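Long-range contacts in SVP1-like protein 2 (Kluyveromyces lactis, PDB 4V16), which probably binds phosphatidylinositol 3,5-bisphosphate on membranes through a WD-repeat beta-propeller of the PROPPIN family and takes part in protein transport: residues D223-I228 and V241-W246; K276-S281 and P299-A304; I17-F22 and A56-M61; Q24-L29 and I286-D291. All coordinates share one frame; numbering follows the deposited sequence.

In the fold
Seven four-stranded antiparallel sheets make this chain a beta-propeller, and the four contacts sample one sector of the ring. Contact 1 lies within a single blade, and contact 2 ties the crossing out of that blade to the turn between strands 293-298 and 303-312 of the next. Their centres are 16 Å apart, and they touch where Trp246 CG packs on Val277 CG1 at 3.8 Å. Contacts 3 and 4 join neighbouring blades nearer the middle of the chain, their centres 12 and 11 Å from its centre. Phe22 links them, its CZ lying 3.5 Å from Ala287 CB. Contact 4 meets contact 1 through Ile286 CD1 and Val242 CG2, 3.7 Å apart.

Contact 1. Residues D223-I228 and V241-W246; sequences DRTSII and VVSDKW
Ser226 and Asp244 face each other because both place the polar branch between their own backbone N and carbonyl carbon, chi1 being 60° for OG of Ser226 and 66° for CG of Asp244. Ser226 OG thereby comes to 2.8 Å from Asp244 OD2, a weak hydrogen bond, and Ser226 N adds a longer weak one, 3.5 Å from the same OD2. The backbone replies in the other sense: Asp244 N donates to Ser226 O at 2.9 Å. An alanine in place of Asp244 would probably leave the Ser226 hydroxyl without its acceptor and free to turn. Lys245 runs extended beyond CG, its CG passing Thr225 CG2 at 3.8 Å, and meets Asp223 tip to tip. NZ of Lys245 lies 2.7 Å from OD2 of Asp223, on its syn side, in a salt bridge, while OD1 of Asp223 pairs with Arg220. Farther along the first segment, Ile228 N donates to Val242 O at 2.8 Å, and Ile228 CG1 rests obliquely against the Trp246 ring, 3.8 Å from CZ3. Ile227 and Ser243 form a non-hydrogen-bonded antiparallel pair with side chains on one face of the sheet. A type I turn from Ser243 to Trp246 leads out of strand 238-243, which pairs with strand 227-232 in the beta hairpin that starts this propeller blade, part of the second WD repeat.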
loop_
_atom_site.group_PDB
_atom_site.type_symbol
_atom_site.label_atom_id
_atom_site.label_comp_id
_atom_site.label_asym_id
_atom_site.label_seq_id
_atom_site.Cartn_x
_atom_site.Cartn_y
_atom_site.Cartn_z
ATOM N N ASP A 223 -6.193 22.042 9.412
ATOM C CA ASP A 223 -4.791 22.328 9.135
ATOM C C ASP A 223 -4.216 21.321 8.146
ATOM O O ASP A 223 -4.727 20.209 8.006
ATOM C CB ASP A 223 -3.970 22.337 10.431
ATOM C CG ASP A 223 -4.298 21.170 11.349
ATOM O OD1 ASP A 223 -4.667 20.087 10.847
ATOM O OD2 ASP A 223 -4.185 21.343 12.582
ATOM N N ARG A 224 -3.153 21.723 7.459
ATOM C CA ARG A 224 -2.536 20.887 6.439
ATOM C C ARG A 224 -1.536 19.908 7.044
ATOM O O ARG A 224 -0.752 20.262 7.925
ATOM C CB ARG A 224 -1.850 21.759 5.389
ATOM C CG ARG A 224 -2.821 22.530 4.513
ATOM C CD ARG A 224 -2.099 23.506 3.600
ATOM N NE ARG A 224 -1.388 24.534 4.354
ATOM C CZ ARG A 224 -0.744 25.559 3.804
ATOM N NH1 ARG A 224 -0.715 25.702 2.485
ATOM N NH2 ARG A 224 -0.126 26.442 4.576
ATOM N N THR A 225 -1.581 18.673 6.553
ATOM C CA THR A 225 -0.696 17.611 7.012
ATOM C C THR A 225 -0.321 16.713 5.845
ATOM O O THR A 225 -1.042 16.646 4.850
ATOM C CB THR A 225 -1.356 16.748 8.105
ATOM O OG1 THR A 225 -2.608 16.242 7.624
ATOM C CG2 THR A 225 -1.588 17.556 9.375
ATOM N N SER A 226 0.809 16.026 5.965
ATOM C CA SER A 226 1.168 14.994 5.005
ATOM C C SER A 226 0.578 13.667 5.470
ATOM O O SER A 226 0.700 13.299 6.638
ATOM C CB SER A 226 2.686 14.887 4.848
ATOM O OG SER A 226 3.307 14.564 6.079
ATOM N N ILE A 227 -0.069 12.961 4.550
ATOM C CA ILE A 227 -0.734 11.704 4.869
ATOM C C ILE A 227 0.219 10.525 4.691
ATOM O O ILE A 227 0.797 10.334 3.621
ATOM C CB ILE A 227 -1.986 11.522 3.997
ATOM C CG1 ILE A 227 -3.054 12.529 4.431
ATOM C CG2 ILE A 227 -2.536 10.105 4.108
ATOM C CD1 ILE A 227 -4.137 12.757 3.406
ATOM N N ILE A 228 0.365 9.735 5.749
ATOM C CA ILE A 228 1.344 8.654 5.785
ATOM C C ILE A 228 0.829 7.393 5.103
ATOM O O ILE A 228 1.571 6.734 4.372
ATOM C CB ILE A 228 1.738 8.305 7.233
ATOM C CG1 ILE A 228 2.153 9.565 7.999
ATOM C CG2 ILE A 228 2.859 7.272 7.251
ATOM C CD1 ILE A 228 3.290 10.336 7.364
ATOM N N VAL A 241 -7.101 6.172 7.846
ATOM C CA VAL A 241 -6.125 7.178 7.437
ATOM C C VAL A 241 -5.230 7.575 8.605
ATOM O O VAL A 241 -5.702 7.723 9.732
ATOM C CB VAL A 241 -6.817 8.446 6.889
ATOM C CG1 VAL A 241 -5.788 9.466 6.415
ATOM C CG2 VAL A 241 -7.774 8.092 5.760
ATOM N N VAL A 242 -3.940 7.753 8.325
ATOM C CA VAL A 242 -2.984 8.229 9.323
ATOM C C VAL A 242 -2.173 9.394 8.758
ATOM O O VAL A 242 -1.619 9.303 7.661
ATOM C CB VAL A 242 -2.029 7.106 9.778
ATOM C CG1 VAL A 242 -0.980 7.646 10.739
ATOM C CG2 VAL A 242 -2.811 5.973 10.434
ATOM N N SER A 243 -2.106 10.484 9.518
ATOM C CA SER A 243 -1.380 11.681 9.104
ATOM C C SER A 243 -0.056 11.798 9.846
ATOM O O SER A 243 0.213 11.030 10.769
ATOM C CB SER A 243 -2.225 12.928 9.358
ATOM O OG SER A 243 -2.579 13.019 10.727
ATOM N N ASP A 244 0.766 12.765 9.448
ATOM C CA ASP A 244 2.027 13.012 10.138
ATOM C C ASP A 244 1.766 13.703 11.479
ATOM O O ASP A 244 2.682 13.891 12.278
ATOM C CB ASP A 244 2.978 13.843 9.266
ATOM C CG ASP A 244 2.473 15.253 9.008
ATOM O OD1 ASP A 244 1.312 15.555 9.349
ATOM O OD2 ASP A 244 3.243 16.061 8.446
ATOM N N LYS A 245 0.511 14.088 11.709
ATOM C CA LYS A 245 0.048 14.469 13.044
ATOM C C LYS A 245 0.010 13.240 13.947
ATOM O O LYS A 245 -0.062 13.358 15.168
ATOM C CB LYS A 245 -1.343 15.099 12.985
ATOM C CG LYS A 245 -1.385 16.611 13.063
ATOM C CD LYS A 245 -2.773 17.060 13.495
ATOM C CE LYS A 245 -2.999 18.543 13.275
ATOM N NZ LYS A 245 -4.353 18.954 13.745
ATOM N N TRP A 246 0.035 12.065 13.320
ATOM C CA TRP A 246 -0.007 10.782 14.014
ATOM C C TRP A 246 -1.337 10.606 14.729
ATOM O O TRP A 246 -1.400 10.212 15.894
ATOM C CB TRP A 246 1.173 10.651 14.976
ATOM C CG TRP A 246 2.457 10.839 14.256
ATOM C CD1 TRP A 246 3.391 11.805 14.475
ATOM C CD2 TRP A 246 2.938 10.052 13.163
ATOM N NE1 TRP A 246 4.434 11.662 13.592
ATOM C CE2 TRP A 246 4.178 10.591 12.774
ATOM C CE3 TRP A 246 2.443 8.939 12.476
ATOM C CZ2 TRP A 246 4.932 10.055 11.734
ATOM C CZ3 TRP A 246 3.192 8.408 11.443
ATOM C CH2 TRP A 246 4.422 8.967 11.081
#

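Contact 2. Residues K276-S281 and P299-A304; sequences KVSKGS and PNRRLA
Arg301 reaches from the turn before strand 303-312 to Ser281 and Ser278, in the loop that enters the last blade. Beyond CB, its CG is anti to the carbonyl carbon, chi1 -53°, and lies 3.6 Å from Ser281 OG. The chain then bends at chi2 and chi3. CD comes 3.4 Å from Ser278 OG, and NE lies 3.9 Å from that same hydroxyl oxygen. The guanidinium follows, with Ser278 CB over one face. At its edge NH1 makes a weak hydrogen bond of 3.0 Å to Ser281 OG. NH1 also sits close to Ser278 N, but both are donors and cannot pair. At the tip, NH2 has Lys276 O in its plane, 3.5 Å away. Beside Arg301, Asn300 ND2 donates to Gly280 O at 3.0 Å, the donor standing above the carbonyl plane. A water is hydrogen-bonded to Ser281 OG at 3.1 Å and accepts weakly from Arg301 N. Arg325 lies close by with a like charge and bonds weakly to Lys276 O. Across the two segments the arginine thus meets hydroxyl and carbonyl oxygens and no carboxylate, which implies a polar surface contact whose positive charge is probably eased by these dipoles and by solvent.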
loop_
_atom_site.group_PDB
_atom_site.type_symbol
_atom_site.label_atom_id
_atom_site.label_comp_id
_atom_site.label_asym_id
_atom_site.label_seq_id
_atom_site.Cartn_x
_atom_site.Cartn_y
_atom_site.Cartn_z
ATOM N N LYS A 276 0.468 6.376 19.538
ATOM C CA LYS A 276 1.634 6.461 20.408
ATOM C C LYS A 276 2.915 6.389 19.583
ATOM O O LYS A 276 3.319 5.311 19.143
ATOM C CB LYS A 276 1.608 5.341 21.448
ATOM C CG LYS A 276 0.301 5.246 22.215
ATOM C CD LYS A 276 0.435 4.349 23.434
ATOM C CE LYS A 276 -0.873 4.257 24.198
ATOM N NZ LYS A 276 -0.703 3.604 25.525
ATOM N N VAL A 277 3.544 7.542 19.377
ATOM C CA VAL A 277 4.754 7.637 18.566
ATOM C C VAL A 277 5.926 8.209 19.358
ATOM O O VAL A 277 5.745 9.056 20.234
ATOM C CB VAL A 277 4.529 8.516 17.318
ATOM C CG1 VAL A 277 3.486 7.889 16.409
ATOM C CG2 VAL A 277 4.116 9.930 17.717
ATOM N N SER A 278 7.126 7.733 19.040
ATOM C CA SER A 278 8.351 8.298 19.585
ATOM C C SER A 278 8.919 9.280 18.568
ATOM O O SER A 278 8.289 9.551 17.545
ATOM C CB SER A 278 9.368 7.201 19.906
ATOM O OG SER A 278 9.977 6.707 18.727
ATOM N N LYS A 279 10.109 9.803 18.843
ATOM C CA LYS A 279 10.724 10.795 17.966
ATOM C C LYS A 279 11.219 10.166 16.665
ATOM O O LYS A 279 11.112 10.767 15.596
ATOM C CB LYS A 279 11.871 11.489 18.685
ATOM N N GLY A 280 11.753 8.952 16.759
ATOM C CA GLY A 280 12.344 8.288 15.610
ATOM C C GLY A 280 11.342 7.854 14.555
ATOM O O GLY A 280 11.718 7.585 13.414
ATOM N N SER A 281 10.068 7.783 14.932
ATOM C CA SER A 281 9.025 7.327 14.018
ATOM C C SER A 281 8.640 8.415 13.019
ATOM O O SER A 281 8.397 9.561 13.399
ATOM C CB SER A 281 7.788 6.880 14.801
ATOM O OG SER A 281 8.052 5.714 15.564
ATOM N N PRO A 299 7.958 0.561 11.372
ATOM C CA PRO A 299 9.224 -0.028 10.911
ATOM C C PRO A 299 10.417 0.234 11.832
ATOM O O PRO A 299 11.104 -0.716 12.208
ATOM C CB PRO A 299 9.447 0.637 9.546
ATOM C CG PRO A 299 8.653 1.890 9.587
ATOM C CD PRO A 299 7.463 1.595 10.445
ATOM N N ASN A 300 10.661 1.493 12.182
ATOM C CA ASN A 300 11.840 1.841 12.972
ATOM C C ASN A 300 11.823 1.222 14.370
ATOM O O ASN A 300 12.854 0.761 14.861
ATOM C CB ASN A 300 11.975 3.361 13.078
ATOM C CG ASN A 300 12.371 4.008 11.759
ATOM O OD1 ASN A 300 13.012 3.384 10.911
ATOM N ND2 ASN A 300 11.994 5.270 11.582
ATOM N N ARG A 301 10.654 1.203 15.002
ATOM C CA ARG A 301 10.519 0.634 16.341
ATOM C C ARG A 301 10.318 -0.877 16.294
ATOM O O ARG A 301 10.328 -1.537 17.334
ATOM C CB ARG A 301 9.347 1.280 17.082
ATOM C CG ARG A 301 9.402 2.796 17.124
ATOM C CD ARG A 301 9.595 3.320 18.537
ATOM N NE ARG A 301 8.407 3.145 19.371
ATOM C CZ ARG A 301 7.280 3.837 19.225
ATOM N NH1 ARG A 301 7.165 4.745 18.264
ATOM N NH2 ARG A 301 6.256 3.611 20.037
ATOM N N ARG A 302 10.143 -1.415 15.088
ATOM C CA ARG A 302 9.817 -2.827 14.902
ATOM C C ARG A 302 8.643 -3.209 15.798
ATOM O O ARG A 302 8.777 -4.039 16.696
ATOM C CB ARG A 302 11.028 -3.714 15.201
ATOM C CG ARG A 302 12.238 -3.445 14.315
ATOM C CD ARG A 302 13.326 -4.487 14.540
ATOM N NE ARG A 302 12.911 -5.816 14.083
ATOM C CZ ARG A 302 13.246 -6.362 12.916
ATOM N NH1 ARG A 302 14.020 -5.712 12.052
ATOM N NH2 ARG A 302 12.810 -7.577 12.606
ATOM N N LEU A 303 7.493 -2.597 15.538
ATOM C CA LEU A 303 6.354 -2.680 16.442
ATOM C C LEU A 303 5.038 -2.761 15.673
ATOM O O LEU A 303 4.912 -2.197 14.584
ATOM C CB LEU A 303 6.352 -1.463 17.370
ATOM C CG LEU A 303 6.063 -1.652 18.859
ATOM C CD1 LEU A 303 6.970 -2.697 19.493
ATOM C CD2 LEU A 303 6.232 -0.317 19.564
ATOM N N ALA A 304 4.065 -3.465 16.248
ATOM C CA ALA A 304 2.751 -3.623 15.633
ATOM C C ALA A 304 1.632 -3.358 16.641
ATOM O O ALA A 304 1.489 -4.081 17.629
ATOM C CB ALA A 304 2.610 -5.015 15.046
HETATM O O HOH W 1 8.614 3.466 13.512
#

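Contact 3. Residues I17-F22 and A56-M61; sequences IVDYEF and AGTIRM
Asp19 receives two donors from the neighbouring blade on a single oxygen, OD2. Ile59 N donates to its anti lone pair at 3.2 Å, and Arg60 NH1 to its syn lone pair at 3.0 Å, the latter as part of a salt bridge. With CG anti to the backbone N, chi1 -168°, the carboxylate of Asp19 is carried across to strand 59-61. Arg60 NH1 has a further acceptor in its own strand, Ile59 O at 2.8 Å, which it approaches from above the carbonyl plane. NE of Arg60 bonds weakly to Leu101 O, in the blade beyond. Glu21 deals with the guanidinium differently: its CG lies over one face, 3.5 Å above the plane and toward the rim. Glu21 OE1 is 3.7 Å from Arg60 NH2, a long ion pair of charges alone, and finds its strongest partner in Lys285, while OE2 accepts from Phe22 N at 3.0 Å. An alanine at Arg60 would probably leave the Asp19 carboxylate without its charged mate and open a gap beside the methylene of Glu21. The axes of 19-22 and 59-61 run 18° from parallel and 6.7 Å apart, and side chains span the interval. Such inner strands of successive blades, lying side by side and joined here by a salt-bridge network, are typical of the beta-propeller.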
loop_
_atom_site.group_PDB
_atom_site.type_symbol
_atom_site.label_atom_id
_atom_site.label_comp_id
_atom_site.label_asym_id
_atom_site.label_seq_id
_atom_site.Cartn_x
_atom_site.Cartn_y
_atom_site.Cartn_z
ATOM N N ILE A 17 14.941 -2.452 9.719
ATOM C CA ILE A 17 14.051 -2.773 8.610
ATOM C C ILE A 17 14.374 -1.884 7.412
ATOM O O ILE A 17 14.266 -0.660 7.483
ATOM C CB ILE A 17 12.569 -2.613 9.009
ATOM C CG1 ILE A 17 12.148 -3.792 9.894
ATOM C CG2 ILE A 17 11.673 -2.540 7.767
ATOM C CD1 ILE A 17 10.726 -3.716 10.432
ATOM N N VAL A 18 14.775 -2.519 6.315
ATOM C CA VAL A 18 15.100 -1.814 5.081
ATOM C C VAL A 18 13.826 -1.451 4.328
ATOM O O VAL A 18 13.630 -0.302 3.932
ATOM C CB VAL A 18 16.011 -2.668 4.176
ATOM C CG1 VAL A 18 16.223 -1.998 2.820
ATOM C CG2 VAL A 18 17.348 -2.928 4.863
ATOM N N ASP A 19 12.969 -2.445 4.122
ATOM C CA ASP A 19 11.667 -2.223 3.511
ATOM C C ASP A 19 10.646 -3.180 4.113
ATOM O O ASP A 19 11.002 -4.228 4.651
ATOM C CB ASP A 19 11.734 -2.408 1.993
ATOM C CG ASP A 19 10.485 -1.898 1.285
ATOM O OD1 ASP A 19 9.996 -0.804 1.644
ATOM O OD2 ASP A 19 9.987 -2.593 0.373
ATOM N N TYR A 20 9.375 -2.805 4.024
ATOM C CA TYR A 20 8.291 -3.631 4.537
ATOM C C TYR A 20 7.023 -3.366 3.738
ATOM O O TYR A 20 6.825 -2.265 3.227
ATOM C CB TYR A 20 8.055 -3.354 6.025
ATOM C CG TYR A 20 7.532 -1.964 6.318
ATOM C CD1 TYR A 20 8.312 -0.842 6.072
ATOM C CD2 TYR A 20 6.265 -1.776 6.851
ATOM C CE1 TYR A 20 7.843 0.428 6.338
ATOM C CE2 TYR A 20 5.785 -0.507 7.124
ATOM C CZ TYR A 20 6.580 0.592 6.865
ATOM O OH TYR A 20 6.115 1.860 7.130
ATOM N N GLU A 21 6.170 -4.378 3.625
ATOM C CA GLU A 21 4.924 -4.241 2.882
ATOM C C GLU A 21 3.979 -5.402 3.185
ATOM O O GLU A 21 4.423 -6.502 3.510
ATOM C CB GLU A 21 5.210 -4.168 1.378
ATOM C CG GLU A 21 3.996 -3.861 0.514
ATOM C CD GLU A 21 3.345 -2.535 0.863
ATOM O OE1 GLU A 21 3.773 -1.498 0.308
ATOM O OE2 GLU A 21 2.405 -2.532 1.689
ATOM N N PHE A 22 2.678 -5.149 3.089
ATOM C CA PHE A 22 1.681 -6.198 3.265
ATOM C C PHE A 22 1.393 -6.891 1.938
ATOM O O PHE A 22 1.759 -6.392 0.876
ATOM C CB PHE A 22 0.378 -5.629 3.836
ATOM C CG PHE A 22 0.536 -4.962 5.172
ATOM C CD1 PHE A 22 0.801 -5.706 6.307
ATOM C CD2 PHE A 22 0.404 -3.589 5.292
ATOM C CE1 PHE A 22 0.941 -5.093 7.536
ATOM C CE2 PHE A 22 0.543 -2.971 6.518
ATOM C CZ PHE A 22 0.812 -3.723 7.641
ATOM N N ALA A 56 19.140 -7.253 -0.251
ATOM C CA ALA A 56 17.721 -7.267 -0.607
ATOM C C ALA A 56 17.086 -5.905 -0.304
ATOM O O ALA A 56 17.020 -5.490 0.854
ATOM C CB ALA A 56 16.985 -8.392 0.142
ATOM N N GLY A 57 16.628 -5.216 -1.348
ATOM C CA GLY A 57 16.062 -3.882 -1.217
ATOM C C GLY A 57 14.564 -3.926 -0.984
ATOM O O GLY A 57 14.103 -4.526 -0.011
ATOM N N THR A 58 13.802 -3.295 -1.874
ATOM C CA THR A 58 12.346 -3.324 -1.779
ATOM C C THR A 58 11.878 -4.753 -2.056
ATOM O O THR A 58 12.415 -5.423 -2.940
ATOM C CB THR A 58 11.661 -2.358 -2.775
ATOM O OG1 THR A 58 11.592 -2.975 -4.066
ATOM C CG2 THR A 58 12.407 -1.017 -2.876
ATOM N N ILE A 59 10.877 -5.211 -1.310
ATOM C CA ILE A 59 10.440 -6.599 -1.393
ATOM C C ILE A 59 8.920 -6.691 -1.343
ATOM O O ILE A 59 8.269 -6.003 -0.555
ATOM C CB ILE A 59 11.054 -7.446 -0.258
ATOM C CG1 ILE A 59 10.675 -8.916 -0.431
ATOM C CG2 ILE A 59 10.622 -6.917 1.107
ATOM C CD1 ILE A 59 11.520 -9.854 0.387
ATOM N N ARG A 60 8.368 -7.542 -2.201
ATOM C CA ARG A 60 6.929 -7.728 -2.293
ATOM C C ARG A 60 6.587 -9.207 -2.269
ATOM O O ARG A 60 7.461 -10.062 -2.415
ATOM C CB ARG A 60 6.379 -7.084 -3.566
ATOM C CG ARG A 60 6.499 -5.572 -3.605
ATOM C CD ARG A 60 5.598 -4.913 -2.578
ATOM N NE ARG A 60 5.701 -3.459 -2.627
ATOM C CZ ARG A 60 6.620 -2.746 -1.982
ATOM N NH1 ARG A 60 7.531 -3.347 -1.227
ATOM N NH2 ARG A 60 6.628 -1.426 -2.094
ATOM N N MET A 61 5.301 -9.492 -2.104
ATOM C CA MET A 61 4.823 -10.849 -1.896
ATOM C C MET A 61 3.529 -11.066 -2.672
ATOM O O MET A 61 2.689 -10.165 -2.750
ATOM C CB MET A 61 4.610 -11.093 -0.403
ATOM C CG MET A 61 4.150 -12.482 -0.032
ATOM S SD MET A 61 3.857 -12.597 1.745
ATOM C CE MET A 61 3.479 -14.341 1.913
#

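Contact 4. Residues Q24-L29 and I286-D291; sequences QDQSCL and IAWISD
Gln26 reaches Ala287 and Trp288 with a nearly straight side chain. Its backbone has left-handed helical torsions, phi 69°, and CB points toward the 286-291 segment. CG is anti to the carbonyl carbon, beside the backbone N, and chi2 of -168° carries CD straight on. The aliphatic part touches first, with Gln26 CB 4.1 Å from Ala287 CB. Beyond it the amide lies against the backbone, Gln26 CD being 3.9 Å from Ala287 CA and 4.0 Å from Trp288 N. The two ends of this amide are probably interchanged in the model; turned over, the group might hydrogen-bond with Ile286 O and Trp288 N. Ile286 O is also hydrogen-bonded to Arg231 NE. The junction is the ring closure of the propeller, where the blade that begins with strand 19-22 meets the blade that begins with strand 285-288, more than 260 residues later in the chain. The Trp288 side chain lies beside the end of Gln26, while its NE1 donates to Arg231 O in the preceding blade. Ala287, with no more than a methyl group, also packs on Phe22. The loop carrying Gln26 is braced by an Asx turn: Asp25 OD1 accepts from Ser27 N at 3.2 Å, a donor placed above the carboxylate plane. Ser27 OG donates to the same oxygen of Asp25 at 2.8 Å, and the Ser27 hydroxyl is also hydrogen-bonded to Arg64 NE.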
loop_
_atom_site.group_PDB
_atom_site.type_symbol
_atom_site.label_atom_id
_atom_site.label_comp_id
_atom_site.label_asym_id
_atom_site.label_seq_id
_atom_site.Cartn_x
_atom_site.Cartn_y
_atom_site.Cartn_z
ATOM N N GLN A 24 -1.759 -8.606 -0.604
ATOM C CA GLN A 24 -2.948 -7.979 -1.172
ATOM C C GLN A 24 -4.134 -7.969 -0.204
ATOM O O GLN A 24 -4.896 -7.001 -0.167
ATOM C CB GLN A 24 -3.339 -8.684 -2.475
ATOM C CG GLN A 24 -2.378 -8.422 -3.639
ATOM C CD GLN A 24 -0.992 -9.013 -3.416
ATOM O OE1 GLN A 24 -0.833 -9.989 -2.680
ATOM N NE2 GLN A 24 0.018 -8.417 -4.044
ATOM N N ASP A 25 -4.288 -9.037 0.575
ATOM C CA ASP A 25 -5.373 -9.124 1.557
ATOM C C ASP A 25 -4.907 -8.666 2.941
ATOM O O ASP A 25 -5.711 -8.561 3.868
ATOM C CB ASP A 25 -5.919 -10.553 1.634
ATOM C CG ASP A 25 -4.967 -11.511 2.332
ATOM O OD1 ASP A 25 -3.736 -11.298 2.262
ATOM O OD2 ASP A 25 -5.453 -12.483 2.951
ATOM N N GLN A 26 -3.607 -8.406 3.065
ATOM C CA GLN A 26 -3.011 -7.870 4.291
ATOM C C GLN A 26 -3.008 -8.869 5.442
ATOM O O GLN A 26 -3.035 -8.480 6.610
ATOM C CB GLN A 26 -3.736 -6.599 4.729
ATOM C CG GLN A 26 -4.000 -5.634 3.599
ATOM C CD GLN A 26 -4.452 -4.291 4.100
ATOM O OE1 GLN A 26 -3.720 -3.310 4.004
ATOM N NE2 GLN A 26 -5.657 -4.240 4.653
ATOM N N SER A 27 -2.967 -10.155 5.112
ATOM C CA SER A 27 -2.860 -11.199 6.123
ATOM C C SER A 27 -1.397 -11.488 6.440
ATOM O O SER A 27 -1.091 -12.137 7.442
ATOM C CB SER A 27 -3.560 -12.475 5.654
ATOM O OG SER A 27 -3.002 -12.943 4.440
ATOM N N CYS A 28 -0.502 -10.998 5.586
ATOM C CA CYS A 28 0.933 -11.220 5.751
ATOM C C CYS A 28 1.721 -9.917 5.701
ATOM O O CYS A 28 1.321 -8.962 5.036
ATOM C CB CYS A 28 1.458 -12.171 4.672
ATOM S SG CYS A 28 0.961 -13.898 4.885
ATOM N N LEU A 29 2.839 -9.898 6.420
ATOM C CA LEU A 29 3.788 -8.792 6.387
ATOM C C LEU A 29 5.158 -9.331 6.011
ATOM O O LEU A 29 5.696 -10.201 6.696
ATOM C CB LEU A 29 3.853 -8.079 7.739
ATOM C CG LEU A 29 4.947 -7.017 7.907
ATOM C CD1 LEU A 29 4.676 -5.805 7.029
ATOM C CD2 LEU A 29 5.074 -6.609 9.363
ATOM N N ILE A 286 -0.893 0.745 7.450
ATOM C CA ILE A 286 -2.125 0.248 8.044
ATOM C C ILE A 286 -2.510 -1.099 7.437
ATOM O O ILE A 286 -2.260 -1.349 6.257
ATOM C CB ILE A 286 -3.294 1.236 7.838
ATOM C CG1 ILE A 286 -2.883 2.666 8.203
ATOM C CG2 ILE A 286 -4.498 0.813 8.666
ATOM C CD1 ILE A 286 -3.797 3.716 7.616
ATOM N N ALA A 287 -3.121 -1.959 8.246
ATOM C CA ALA A 287 -3.649 -3.228 7.763
ATOM C C ALA A 287 -4.911 -3.612 8.522
ATOM O O ALA A 287 -4.906 -3.696 9.749
ATOM C CB ALA A 287 -2.609 -4.321 7.894
ATOM N N TRP A 288 -5.991 -3.835 7.782
ATOM C CA TRP A 288 -7.222 -4.351 8.364
ATOM C C TRP A 288 -7.131 -5.862 8.541
ATOM O O TRP A 288 -6.908 -6.592 7.577
ATOM C CB TRP A 288 -8.422 -4.007 7.486
ATOM C CG TRP A 288 -8.768 -2.555 7.454
ATOM C CD1 TRP A 288 -8.195 -1.591 6.678
ATOM C CD2 TRP A 288 -9.783 -1.900 8.224
ATOM N NE1 TRP A 288 -8.787 -0.375 6.920
ATOM C CE2 TRP A 288 -9.765 -0.537 7.865
ATOM C CE3 TRP A 288 -10.703 -2.334 9.182
ATOM C CZ2 TRP A 288 -10.632 0.395 8.432
ATOM C CZ3 TRP A 288 -11.562 -1.408 9.744
ATOM C CH2 TRP A 288 -11.521 -0.058 9.367
ATOM N N ILE A 289 -7.303 -6.325 9.773
ATOM C CA ILE A 289 -7.291 -7.757 10.063
ATOM C C ILE A 289 -8.712 -8.310 10.062
ATOM O O ILE A 289 -8.916 -9.523 10.080
ATOM C CB ILE A 289 -6.618 -8.060 11.414
ATOM C CG1 ILE A 289 -7.310 -7.298 12.549
ATOM C CG2 ILE A 289 -5.144 -7.694 11.345
ATOM C CD1 ILE A 289 -6.821 -7.676 13.926
ATOM N N SER A 290 -9.687 -7.408 10.048
ATOM C CA SER A 290 -11.092 -7.779 9.935
ATOM C C SER A 290 -11.890 -6.549 9.534
ATOM O O SER A 290 -11.316 -5.524 9.172
ATOM C CB SER A 290 -11.617 -8.356 11.249
ATOM O OG SER A 290 -11.665 -7.361 12.257
ATOM N N ASP A 291 -13.213 -6.649 9.599
ATOM C CA ASP A 291 -14.071 -5.505 9.311
ATOM C C ASP A 291 -14.095 -4.531 10.484
ATOM O O ASP A 291 -14.640 -3.433 10.369
ATOM C CB ASP A 291 -15.495 -5.964 8.988
ATOM C CG ASP A 291 -15.628 -6.526 7.580
ATOM O OD1 ASP A 291 -15.037 -5.947 6.640
ATOM O OD2 ASP A 291 -16.332 -7.546 7.413
#